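Local coordinates for uncharacterized protein (Bacteroides uniformis ATCC 8492, PDB 4Q68), which probably acts as a highly specific N-acetylmuramoyl-L-alanine amidase of the NlpC/P60 family, cleaving an amide bond in peptidoglycan or its fragments, at residues Glu30-Asn35 against Ala66-Leu71; Val45-Ala50 against Lys73-Asp78. All blocks are in the same frame, centred on the assembly; numbering follows the deposited sequence.

Contact 1 of 2, residues Glu30-Asn35 against Ala66-Leu71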
loop_
_atom_site.group_PDB
_atom_site.type_symbol
_atom_site.label_atom_id
_atom_site.label_comp_id
_atom_site.label_asym_id
_atom_site.label_seq_id
_atom_site.Cartn_x
_atom_site.Cartn_y
_atom_site.Cartn_z
ATOM N N GLU A 30 8.206 16.855 8.894
ATOM C CA GLU A 30 8.038 15.805 7.906
ATOM C C GLU A 30 8.942 16.103 6.717
ATOM O O GLU A 30 8.826 17.166 6.090
ATOM C CB GLU A 30 6.581 15.751 7.441
ATOM C CG GLU A 30 6.287 14.657 6.407
ATOM C CD GLU A 30 6.206 13.232 6.971
ATOM O OE1 GLU A 30 5.905 13.049 8.169
ATOM O OE2 GLU A 30 6.391 12.281 6.167
ATOM N N GLU A 31 9.843 15.165 6.440
ATOM C CA GLU A 31 10.783 15.230 5.316
ATOM C C GLU A 31 10.772 13.880 4.614
ATOM O O GLU A 31 10.325 12.894 5.182
ATOM C CB GLU A 31 12.206 15.535 5.811
ATOM C CG GLU A 31 12.317 16.878 6.532
ATOM C CD GLU A 31 13.724 17.261 6.942
ATOM O OE1 GLU A 31 14.611 16.381 6.997
ATOM O OE2 GLU A 31 13.917 18.457 7.242
ATOM N N LEU A 32 11.288 13.833 3.394
ATOM C CA LEU A 32 11.362 12.574 2.660
ATOM C C LEU A 32 12.420 11.671 3.285
ATOM O O LEU A 32 13.596 12.007 3.279
ATOM C CB LEU A 32 11.698 12.836 1.200
ATOM C CG LEU A 32 11.700 11.605 0.294
ATOM C CD1 LEU A 32 10.323 10.994 0.130
ATOM C CD2 LEU A 32 12.291 11.967 -1.054
ATOM N N VAL A 33 11.994 10.531 3.814
ATOM C CA VAL A 33 12.872 9.558 4.442
ATOM C C VAL A 33 13.022 8.367 3.503
ATOM O O VAL A 33 12.044 7.759 3.085
ATOM C CB VAL A 33 12.297 9.102 5.801
ATOM C CG1 VAL A 33 13.112 7.973 6.413
ATOM C CG2 VAL A 33 12.209 10.283 6.772
ATOM N N ILE A 34 14.266 8.015 3.210
ATOM C CA ILE A 34 14.574 6.862 2.396
ATOM C C ILE A 34 15.367 5.867 3.234
ATOM O O ILE A 34 16.509 6.139 3.610
ATOM C CB ILE A 34 15.343 7.254 1.125
ATOM C CG1 ILE A 34 14.528 8.282 0.322
ATOM C CG2 ILE A 34 15.644 6.014 0.282
ATOM C CD1 ILE A 34 15.224 8.806 -0.929
ATOM N N ASN A 35 14.742 4.747 3.562
ATOM C CA ASN A 35 15.388 3.678 4.317
ATOM C C ASN A 35 15.050 2.366 3.644
ATOM O O ASN A 35 14.082 1.697 3.987
ATOM C CB ASN A 35 14.941 3.678 5.776
ATOM C CG ASN A 35 15.741 2.713 6.631
ATOM O OD1 ASN A 35 16.459 1.856 6.103
ATOM N ND2 ASN A 35 15.623 2.850 7.951
ATOM N N ALA A 66 16.033 11.062 -9.334
ATOM C CA ALA A 66 14.787 10.649 -9.974
ATOM C C ALA A 66 14.023 9.651 -9.111
ATOM O O ALA A 66 12.814 9.733 -9.007
ATOM C CB ALA A 66 15.063 10.074 -11.351
ATOM N N PHE A 67 14.735 8.724 -8.481
ATOM C CA PHE A 67 14.117 7.788 -7.533
ATOM C C PHE A 67 13.413 8.561 -6.417
ATOM O O PHE A 67 12.265 8.291 -6.100
ATOM C CB PHE A 67 15.153 6.822 -6.938
ATOM C CG PHE A 67 14.617 5.983 -5.815
ATOM C CD1 PHE A 67 13.856 4.850 -6.073
ATOM C CD2 PHE A 67 14.838 6.339 -4.498
ATOM C CE1 PHE A 67 13.362 4.084 -5.048
ATOM C CE2 PHE A 67 14.339 5.581 -3.469
ATOM C CZ PHE A 67 13.598 4.447 -3.746
ATOM N N ALA A 68 14.118 9.513 -5.817
ATOM C CA ALA A 68 13.558 10.301 -4.731
ATOM C C ALA A 68 12.339 11.078 -5.193
ATOM O O ALA A 68 11.342 11.152 -4.474
ATOM C CB ALA A 68 14.619 11.240 -4.161
ATOM N N ASP A 69 12.415 11.668 -6.383
ATOM C CA ASP A 69 11.267 12.422 -6.894
ATOM C C ASP A 69 10.042 11.519 -7.093
ATOM O O ASP A 69 8.914 11.916 -6.790
ATOM C CB ASP A 69 11.608 13.121 -8.204
ATOM C CG ASP A 69 12.503 14.353 -8.016
ATOM O OD1 ASP A 69 12.674 14.849 -6.879
ATOM O OD2 ASP A 69 13.013 14.814 -9.041
ATOM N N ASN A 70 10.254 10.313 -7.606
ATOM C CA ASN A 70 9.145 9.376 -7.757
ATOM C C ASN A 70 8.618 8.911 -6.415
ATOM O O ASN A 70 7.405 8.833 -6.219
ATOM C CB ASN A 70 9.549 8.210 -8.646
ATOM C CG ASN A 70 9.542 8.602 -10.093
ATOM O OD1 ASN A 70 8.666 9.350 -10.526
ATOM N ND2 ASN A 70 10.519 8.137 -10.844
ATOM N N LEU A 71 9.498 8.624 -5.468
ATOM C CA LEU A 71 9.062 8.240 -4.135
ATOM C C LEU A 71 8.208 9.340 -3.519
ATOM O O LEU A 71 7.173 9.062 -2.905
ATOM C CB LEU A 71 10.256 7.907 -3.246
ATOM C CG LEU A 71 9.907 7.489 -1.827
ATOM C CD1 LEU A 71 9.101 6.208 -1.812
ATOM C CD2 LEU A 71 11.167 7.356 -1.002
#
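CG of Leu-32 stands anti to its backbone N (chi1 -176°), which carries both methyls toward Ala-68 and Leu-71; in Ile-34 it is CG1 that lies beside the backbone N (chi1 -57°), and the branch then runs straight out to CD1. This is apolar loop-on-helix packing near the surface of an NlpC/P60-type, papain-like amidase fold: the irregular segment Glu-30 to Asn-35 leans on helix 64-75, with Val-33 turned away between its two contacting neighbours. No hydrogen bond joins the two segments. CD1 of Leu-32 meets CD2 of Leu-71 at 3.9 Å, the two side chains crossing obliquely. The other methyl, CD2 of Leu-32, rests on the helix itself, 3.6 Å from Ala-68 O and 3.9 Å from Ala-68 CB. Leu-71 CD2 also touches Ile-34 CG1 at 3.7 Å, the two side chains running antiparallel to each other. An alanine at Leu-32 would probably open a gap above Ala-68 and leave Leu-71 CD2 packed from the loop mainly by Ile-34. Leu-71 is buried and also packs on Glu-46, Tyr-47 and Ala-50 of helix 41-53. Nearer the start of helix 64-75, Ile-34 CD1 approaches Ala-68 CB at 4.1 Å, and Ile-34 CG2 meets the edge of the Phe-67 ring near its plane, 4.0 Å from CE2.

Contact 2 of 2, residues Val45-Ala50 against Lys73-Asp78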
loop_
_atom_site.group_PDB
_atom_site.type_symbol
_atom_site.label_atom_id
_atom_site.label_comp_id
_atom_site.label_asym_id
_atom_site.label_seq_id
_atom_site.Cartn_x
_atom_site.Cartn_y
_atom_site.Cartn_z
ATOM N N VAL A 45 6.402 -1.441 -0.721
ATOM C CA VAL A 45 5.684 -1.187 -1.963
ATOM C C VAL A 45 6.066 0.175 -2.558
ATOM O O VAL A 45 6.260 0.307 -3.766
ATOM C CB VAL A 45 4.162 -1.326 -1.754
ATOM C CG1 VAL A 45 3.389 -0.808 -2.965
ATOM C CG2 VAL A 45 3.807 -2.781 -1.461
ATOM N N GLU A 46 6.162 1.191 -1.712
ATOM C CA GLU A 46 6.537 2.517 -2.189
ATOM C C GLU A 46 7.912 2.513 -2.842
ATOM O O GLU A 46 8.088 3.098 -3.911
ATOM C CB GLU A 46 6.488 3.540 -1.056
ATOM C CG GLU A 46 5.084 3.787 -0.563
ATOM C CD GLU A 46 4.973 4.886 0.463
ATOM O OE1 GLU A 46 5.879 4.978 1.333
ATOM O OE2 GLU A 46 3.978 5.658 0.384
ATOM N N TYR A 47 8.898 1.874 -2.218
ATOM C CA TYR A 47 10.240 1.852 -2.802
ATOM C C TYR A 47 10.262 1.066 -4.110
ATOM O O TYR A 47 10.957 1.456 -5.056
ATOM C CB TYR A 47 11.277 1.245 -1.848
ATOM C CG TYR A 47 11.440 1.973 -0.524
ATOM C CD1 TYR A 47 11.487 3.357 -0.448
ATOM C CD2 TYR A 47 11.544 1.251 0.660
ATOM C CE1 TYR A 47 11.646 4.002 0.776
ATOM C CE2 TYR A 47 11.680 1.877 1.883
ATOM C CZ TYR A 47 11.726 3.257 1.946
ATOM O OH TYR A 47 11.841 3.925 3.154
ATOM N N VAL A 48 9.543 -0.046 -4.165
ATOM C CA VAL A 48 9.509 -0.847 -5.376
ATOM C C VAL A 48 8.847 -0.075 -6.517
ATOM O O VAL A 48 9.353 -0.044 -7.646
ATOM C CB VAL A 48 8.815 -2.193 -5.122
ATOM C CG1 VAL A 48 8.610 -2.948 -6.417
ATOM C CG2 VAL A 48 9.661 -3.038 -4.154
ATOM N N LEU A 49 7.708 0.547 -6.242
ATOM C CA LEU A 49 7.017 1.340 -7.249
ATOM C C LEU A 49 7.881 2.520 -7.691
ATOM O O LEU A 49 7.977 2.813 -8.884
ATOM C CB LEU A 49 5.668 1.812 -6.693
ATOM C CG LEU A 49 4.800 2.658 -7.629
ATOM C CD1 LEU A 49 4.442 1.941 -8.924
ATOM C CD2 LEU A 49 3.545 3.090 -6.897
ATOM N N ALA A 50 8.522 3.202 -6.749
ATOM C CA ALA A 50 9.379 4.360 -7.098
ATOM C C ALA A 50 10.517 3.931 -8.002
ATOM O O ALA A 50 10.816 4.598 -8.983
ATOM C CB ALA A 50 9.910 5.020 -5.852
ATOM N N LYS A 73 6.411 11.591 -5.052
ATOM C CA LYS A 73 5.107 11.695 -5.697
ATOM C C LYS A 73 4.167 10.554 -5.313
ATOM O O LYS A 73 2.952 10.742 -5.348
ATOM C CB LYS A 73 5.202 11.913 -7.199
ATOM C CG LYS A 73 5.218 10.710 -8.077
ATOM C CD LYS A 73 5.200 11.151 -9.540
ATOM C CE LYS A 73 5.268 9.989 -10.485
ATOM N NZ LYS A 73 5.078 10.466 -11.893
ATOM N N ILE A 74 4.708 9.413 -4.901
ATOM C CA ILE A 74 3.934 8.281 -4.412
ATOM C C ILE A 74 3.489 8.489 -2.970
ATOM O O ILE A 74 2.364 8.164 -2.596
ATOM C CB ILE A 74 4.790 6.995 -4.520
ATOM C CG1 ILE A 74 5.022 6.629 -5.978
ATOM C CG2 ILE A 74 4.145 5.831 -3.775
ATOM C CD1 ILE A 74 6.202 5.706 -6.179
ATOM N N ARG A 75 4.390 8.985 -2.136
ATOM C CA ARG A 75 4.172 8.982 -0.698
ATOM C C ARG A 75 3.350 10.179 -0.214
ATOM O O ARG A 75 2.670 10.070 0.816
ATOM C CB ARG A 75 5.527 8.927 0.028
ATOM C CG ARG A 75 5.416 9.025 1.537
ATOM C CD ARG A 75 6.728 8.743 2.229
ATOM N NE ARG A 75 7.146 7.366 2.036
ATOM C CZ ARG A 75 8.384 6.933 2.230
ATOM N NH1 ARG A 75 9.334 7.758 2.657
ATOM N NH2 ARG A 75 8.663 5.653 1.975
ATOM N N TYR A 76 3.426 11.305 -0.926
ATOM C CA TYR A 76 2.797 12.552 -0.521
ATOM C C TYR A 76 1.704 12.949 -1.489
ATOM O O TYR A 76 1.785 12.724 -2.697
ATOM C CB TYR A 76 3.848 13.671 -0.413
ATOM C CG TYR A 76 4.822 13.369 0.693
ATOM C CD1 TYR A 76 4.514 13.670 2.008
ATOM C CD2 TYR A 76 6.032 12.737 0.436
ATOM C CE1 TYR A 76 5.368 13.338 3.043
ATOM C CE2 TYR A 76 6.895 12.407 1.457
ATOM C CZ TYR A 76 6.570 12.717 2.757
ATOM O OH TYR A 76 7.436 12.366 3.765
ATOM N N ARG A 77 0.683 13.605 -0.943
ATOM C CA ARG A 77 -0.457 14.078 -1.717
ATOM C C ARG A 77 0.013 15.037 -2.810
ATOM O O ARG A 77 0.570 16.107 -2.513
ATOM C CB ARG A 77 -1.431 14.759 -0.762
ATOM C CG ARG A 77 -2.737 15.270 -1.371
ATOM C CD ARG A 77 -3.713 15.799 -0.282
ATOM N NE ARG A 77 -4.136 14.702 0.592
ATOM C CZ ARG A 77 -3.677 14.449 1.820
ATOM N NH1 ARG A 77 -2.825 15.273 2.423
ATOM N NH2 ARG A 77 -4.079 13.365 2.467
ATOM N N ASP A 78 -0.174 14.632 -4.062
ATOM C CA ASP A 78 0.310 15.384 -5.223
ATOM C C ASP A 78 1.807 15.681 -5.163
ATOM O O ASP A 78 2.288 16.635 -5.760
ATOM C CB ASP A 78 -0.502 16.660 -5.411
ATOM C CG ASP A 78 -1.964 16.373 -5.655
ATOM O OD1 ASP A 78 -2.307 15.343 -6.288
ATOM O OD2 ASP A 78 -2.788 17.185 -5.188
HETATM O O HOH W 1 2.487 7.208 2.068
#
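Arg-75 crosses the side chain of Glu-46 at about a right angle, its stem against one carboxylate oxygen and its guanidinium on the other. Its CB lies 3.6 Å from Glu-46 OE2, and its CG 3.8 Å from the same oxygen, with that CG also resting over a face of the Tyr-76 ring toward its rim. About the CG-CD bond the chain bends (chi3 -66°), bringing the guanidinium round to OE1. NE donates to Glu-46 OE1 at 2.8 Å with an N-H...O angle of 153°, and NH2 donates to the same OE1 at 2.9 Å, less straight. This is a side-on salt bridge with both nitrogens on one oxygen: OE1 lies in the guanidinium plane, yet both donors come from the same face of the carboxylate, out of its plane, the two planes being 34° apart. NH2 then passes obliquely by the Tyr-47 ring, 3.6 Å from CE1, while NH1 bonds to Val-33 O. The pair links two helices of the NlpC/P60 fold, 41-53 and the last turn of 64-75, in a fully buried interface. Helix 41-53 is probably the one that, in this family, carries the catalytic cysteine at its start. Glu-46 OE2 is held separately, by Trp-94 NE1, with a water 2.7 Å from OE2 that also lies within reach of Arg-75 O; such a buried, paired carboxylate is likely to remain ionised. Alongside, Ile-74 supplies the apolar half. Its CD1 presses against helix 41-53, 3.5 Å from Ala-50 N and 3.7 Å from Leu-49 CG, and its CG2 lies against the CG methylene of Glu-46.

How the contacts relate
Contacts 1 and 2 share helix 64-75 and lie with centres about 8 Å apart: the loop 30-35 packs on its middle, helix 41-53 on its end. Polar bonds join them directly. Arg-75 NH1 of contact 2 reaches Val-33 O of contact 1 at 2.7 Å, and Tyr-76 OH lies 2.6 Å from Glu-30 OE2, a probable hydrogen bond. Phe-67 CE1 also packs 3.6 Å from Tyr-47 O. Arg-75 thus ties the loop and helix 41-53 together at the end of its own helix. The side chain of Glu-46 is about 6 Å from a bound N-acetylglucosamine. The side chain of Val-33 is about 9 Å from it, so the sugar lies nearer contact 2.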